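Local coordinates for protein phosphatase YwpJ (Bacillus subtilis, PDB 1NRW) that removes phosphate in vitro from phosphorylated five- and six-carbon sugars and nucleoside monophosphates, using magnesium, as a member of the Cof family of HAD-like hydrolases, at residues Y102-F107 and Y113-G118. Sequence-based numbering, arbitrary orientation.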
ATOM      1  N   TYR A 102      12.449 -13.339  10.193  1.00 22.01           N
ATOM      2  CA  TYR A 102      11.468 -12.863   9.225  1.00 20.16           C
ATOM      3  C   TYR A 102      12.213 -11.889   8.327  1.00 19.79           C
ATOM      4  O   TYR A 102      13.144 -11.227   8.787  1.00 19.18           O
ATOM      5  CB  TYR A 102      10.353 -12.075   9.916  1.00 17.64           C
ATOM      6  CG  TYR A 102       9.360 -12.901  10.688  1.00 18.94           C
ATOM      7  CD1 TYR A 102       8.194 -13.376  10.079  1.00 18.41           C
ATOM      8  CD2 TYR A 102       9.576 -13.199  12.031  1.00 18.29           C
ATOM      9  CE1 TYR A 102       7.265 -14.128  10.798  1.00 16.39           C
ATOM     10  CE2 TYR A 102       8.661 -13.948  12.755  1.00 18.80           C
ATOM     11  CZ  TYR A 102       7.510 -14.409  12.136  1.00 20.08           C
ATOM     12  OH  TYR A 102       6.615 -15.153  12.862  1.00 20.64           O
ATOM     13  N   TYR A 103      11.838 -11.810   7.053  1.00 18.32           N
ATOM     14  CA  TYR A 103      12.448 -10.813   6.181  1.00 17.64           C
ATOM     15  C   TYR A 103      11.643  -9.581   6.585  1.00 18.71           C
ATOM     16  O   TYR A 103      10.473  -9.709   6.955  1.00 18.70           O
ATOM     17  CB  TYR A 103      12.161 -11.069   4.696  1.00 17.78           C
ATOM     18  CG  TYR A 103      12.829 -12.264   4.062  1.00 18.21           C
ATOM     19  CD1 TYR A 103      13.799 -13.001   4.739  1.00 19.66           C
ATOM     20  CD2 TYR A 103      12.473 -12.667   2.772  1.00 18.31           C
ATOM     21  CE1 TYR A 103      14.394 -14.117   4.146  1.00 21.11           C
ATOM     22  CE2 TYR A 103      13.062 -13.774   2.172  1.00 19.42           C
ATOM     23  CZ  TYR A 103      14.016 -14.497   2.866  1.00 20.33           C
ATOM     24  OH  TYR A 103      14.572 -15.616   2.284  1.00 19.89           O
ATOM     25  N   TYR A 104      12.237  -8.398   6.528  1.00 17.78           N
ATOM     26  CA  TYR A 104      11.474  -7.211   6.883  1.00 15.95           C
ATOM     27  C   TYR A 104      11.951  -5.959   6.169  1.00 15.94           C
ATOM     28  O   TYR A 104      13.096  -5.874   5.722  1.00 16.05           O
ATOM     29  CB  TYR A 104      11.465  -7.015   8.412  1.00 17.30           C
ATOM     30  CG  TYR A 104      12.790  -6.632   9.035  1.00 18.12           C
ATOM     31  CD1 TYR A 104      13.206  -5.298   9.071  1.00 19.65           C
ATOM     32  CD2 TYR A 104      13.627  -7.599   9.591  1.00 19.49           C
ATOM     33  CE1 TYR A 104      14.420  -4.937   9.646  1.00 18.44           C
ATOM     34  CE2 TYR A 104      14.847  -7.250  10.169  1.00 18.35           C
ATOM     35  CZ  TYR A 104      15.236  -5.918  10.192  1.00 20.67           C
ATOM     36  OH  TYR A 104      16.438  -5.563  10.755  1.00 20.15           O
ATOM     37  N   GLU A 105      11.046  -4.997   6.035  1.00 15.51           N
ATOM     38  CA  GLU A 105      11.352  -3.737   5.378  1.00 15.24           C
ATOM     39  C   GLU A 105      10.792  -2.645   6.276  1.00 14.56           C
ATOM     40  O   GLU A 105       9.662  -2.753   6.755  1.00 16.12           O
ATOM     41  CB  GLU A 105      10.692  -3.679   3.997  1.00 15.73           C
ATOM     42  CG  GLU A 105      11.152  -4.793   3.057  1.00 18.18           C
ATOM     43  CD  GLU A 105      10.503  -4.717   1.686  1.00 20.67           C
ATOM     44  OE1 GLU A 105       9.795  -3.724   1.407  1.00 20.94           O
ATOM     45  OE2 GLU A 105      10.709  -5.652   0.883  1.00 23.59           O
ATOM     46  N   VAL A 106      11.589  -1.609   6.512  1.00 13.90           N
ATOM     47  CA  VAL A 106      11.171  -0.508   7.375  1.00 13.97           C
ATOM     48  C   VAL A 106      10.975   0.763   6.558  1.00 13.61           C
ATOM     49  O   VAL A 106      11.932   1.358   6.060  1.00 13.12           O
ATOM     50  CB  VAL A 106      12.219  -0.244   8.484  1.00 13.71           C
ATOM     51  CG1 VAL A 106      11.674   0.770   9.488  1.00 16.28           C
ATOM     52  CG2 VAL A 106      12.572  -1.553   9.196  1.00 16.87           C
ATOM     53  N   PHE A 107       9.721   1.172   6.421  1.00 14.63           N
ATOM     54  CA  PHE A 107       9.388   2.371   5.667  1.00 14.07           C
ATOM     55  C   PHE A 107       9.548   3.595   6.557  1.00 16.31           C
ATOM     56  O   PHE A 107       8.875   3.719   7.577  1.00 16.33           O
ATOM     57  CB  PHE A 107       7.952   2.266   5.149  1.00 14.17           C
ATOM     58  CG  PHE A 107       7.767   1.189   4.112  1.00 13.73           C
ATOM     59  CD1 PHE A 107       7.848   1.493   2.754  1.00 16.18           C
ATOM     60  CD2 PHE A 107       7.567  -0.134   4.494  1.00 13.86           C
ATOM     61  CE1 PHE A 107       7.735   0.488   1.787  1.00 15.58           C
ATOM     62  CE2 PHE A 107       7.451  -1.150   3.532  1.00 14.66           C
ATOM     63  CZ  PHE A 107       7.537  -0.833   2.180  1.00 14.73           C
ATOM     64  N   TYR A 113      14.533   0.757   4.909  1.00 17.67           N
ATOM     65  CA  TYR A 113      15.667   0.018   5.449  1.00 17.79           C
ATOM     66  C   TYR A 113      15.383  -1.468   5.528  1.00 15.90           C
ATOM     67  O   TYR A 113      14.283  -1.882   5.876  1.00 15.49           O
ATOM     68  CB  TYR A 113      16.020   0.562   6.834  1.00 17.19           C
ATOM     69  CG  TYR A 113      16.559   1.966   6.779  1.00 19.77           C
ATOM     70  CD1 TYR A 113      17.853   2.216   6.322  1.00 21.57           C
ATOM     71  CD2 TYR A 113      15.762   3.058   7.142  1.00 21.40           C
ATOM     72  CE1 TYR A 113      18.342   3.509   6.224  1.00 24.80           C
ATOM     73  CE2 TYR A 113      16.243   4.358   7.045  1.00 24.54           C
ATOM     74  CZ  TYR A 113      17.534   4.577   6.584  1.00 26.77           C
ATOM     75  OH  TYR A 113      18.020   5.857   6.476  1.00 28.55           O
ATOM     76  N   THR A 114      16.388  -2.274   5.205  1.00 16.13           N
ATOM     77  CA  THR A 114      16.229  -3.717   5.240  1.00 15.55           C
ATOM     78  C   THR A 114      17.584  -4.414   5.223  1.00 15.69           C
ATOM     79  O   THR A 114      18.542  -3.911   4.639  1.00 16.39           O
ATOM     80  CB  THR A 114      15.408  -4.224   4.021  1.00 15.90           C
ATOM     81  OG1 THR A 114      15.314  -5.653   4.064  1.00 16.48           O
ATOM     82  CG2 THR A 114      16.077  -3.811   2.712  1.00 15.88           C
ATOM     83  N   PRO A 115      17.681  -5.569   5.894  1.00 16.41           N
ATOM     84  CA  PRO A 115      18.925  -6.344   5.942  1.00 18.17           C
ATOM     85  C   PRO A 115      18.930  -7.443   4.870  1.00 18.97           C
ATOM     86  O   PRO A 115      19.918  -8.158   4.706  1.00 18.82           O
ATOM     87  CB  PRO A 115      18.906  -6.918   7.348  1.00 18.16           C
ATOM     88  CG  PRO A 115      17.452  -7.222   7.542  1.00 20.12           C
ATOM     89  CD  PRO A 115      16.756  -6.000   6.960  1.00 17.48           C
ATOM     90  N   GLN A 116      17.823  -7.575   4.143  1.00 17.76           N
ATOM     91  CA  GLN A 116      17.705  -8.597   3.104  1.00 17.22           C
ATOM     92  C   GLN A 116      18.532  -8.305   1.850  1.00 16.46           C
ATOM     93  O   GLN A 116      18.836  -7.148   1.548  1.00 17.68           O
ATOM     94  CB  GLN A 116      16.235  -8.772   2.703  1.00 17.33           C
ATOM     95  CG  GLN A 116      15.458  -9.816   3.498  1.00 21.92           C
ATOM     96  CD  GLN A 116      15.544  -9.622   4.997  1.00 22.66           C
ATOM     97  OE1 GLN A 116      16.279 -10.327   5.683  1.00 27.92           O
ATOM     98  NE2 GLN A 116      14.795  -8.661   5.511  1.00 19.10           N
ATOM     99  N   ASN A 117      18.906  -9.358   1.123  1.00 15.83           N
ATOM    100  CA  ASN A 117      19.661  -9.170  -0.111  1.00 15.60           C
ATOM    101  C   ASN A 117      18.694  -9.076  -1.296  1.00 15.59           C
ATOM    102  O   ASN A 117      17.474  -9.163  -1.123  1.00 15.73           O
ATOM    103  CB  ASN A 117      20.695 -10.299  -0.331  1.00 15.89           C
ATOM    104  CG  ASN A 117      20.069 -11.683  -0.439  1.00 17.05           C
ATOM    105  OD1 ASN A 117      18.982 -11.855  -0.989  1.00 16.78           O
ATOM    106  ND2 ASN A 117      20.783 -12.692   0.064  1.00 17.07           N
ATOM    107  N   GLY A 118      19.240  -8.889  -2.493  1.00 15.61           N
ATOM    108  CA  GLY A 118      18.413  -8.754  -3.680  1.00 14.85           C
ATOM    109  C   GLY A 118      17.438  -9.885  -3.947  1.00 14.57           C
ATOM    110  O   GLY A 118      16.265  -9.642  -4.250  1.00 13.05           O
TER
HETATM  111  O   HOH W   1      15.812 -10.755   8.732  1.00 37.64           O
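The beta hairpin of strands 103-108 and 112-114, in the six-stranded sheet of the cap domain, is held together by Val106 and Tyr113, an antiparallel hydrogen-bonded pair. Val106 N gives to Tyr113 O at 2.8 Å, and Tyr113 N returns a bond to Val106 O at 2.9 Å. At the next step a side chain takes over: Thr114 OG1 donates to Tyr104 O (2.8 Å), approaching almost head-on to the carbonyl oxygen. With OG1 anti to the backbone N (chi1 178°), the same hydroxyl accepts from Gln116 N at 3.2 Å, an ST turn that bends the chain out of the strand just before helix 118-132. Pro115 then lies over one face of the Tyr104 ring, its CD 3.8 Å from the ring centroid in a CH-pi contact displaced toward the rim, while the phenol OH bonds Glu98 of helix 87-99. With an alanine here in place of Tyr104, the Pro115 ring would probably lose its aromatic cover and Glu98 this hydroxyl. Gln116, bent at chi2, brings CG to 3.6 Å from Tyr103 CG, with its amide plane only 15° from the ring plane. A water bridges the Gln116 amide to Tyr102 O. Gln116 NE2 as modelled sits 2.8 Å from Tyr104 N, two donors facing each other, so the assignment of the amide N and O is doubtful, as is its weak bond to Tyr104 O. The Thr114 hydroxyl, donor to one segment and acceptor within its own, thus couples the hairpin's end to the turn that leaves it.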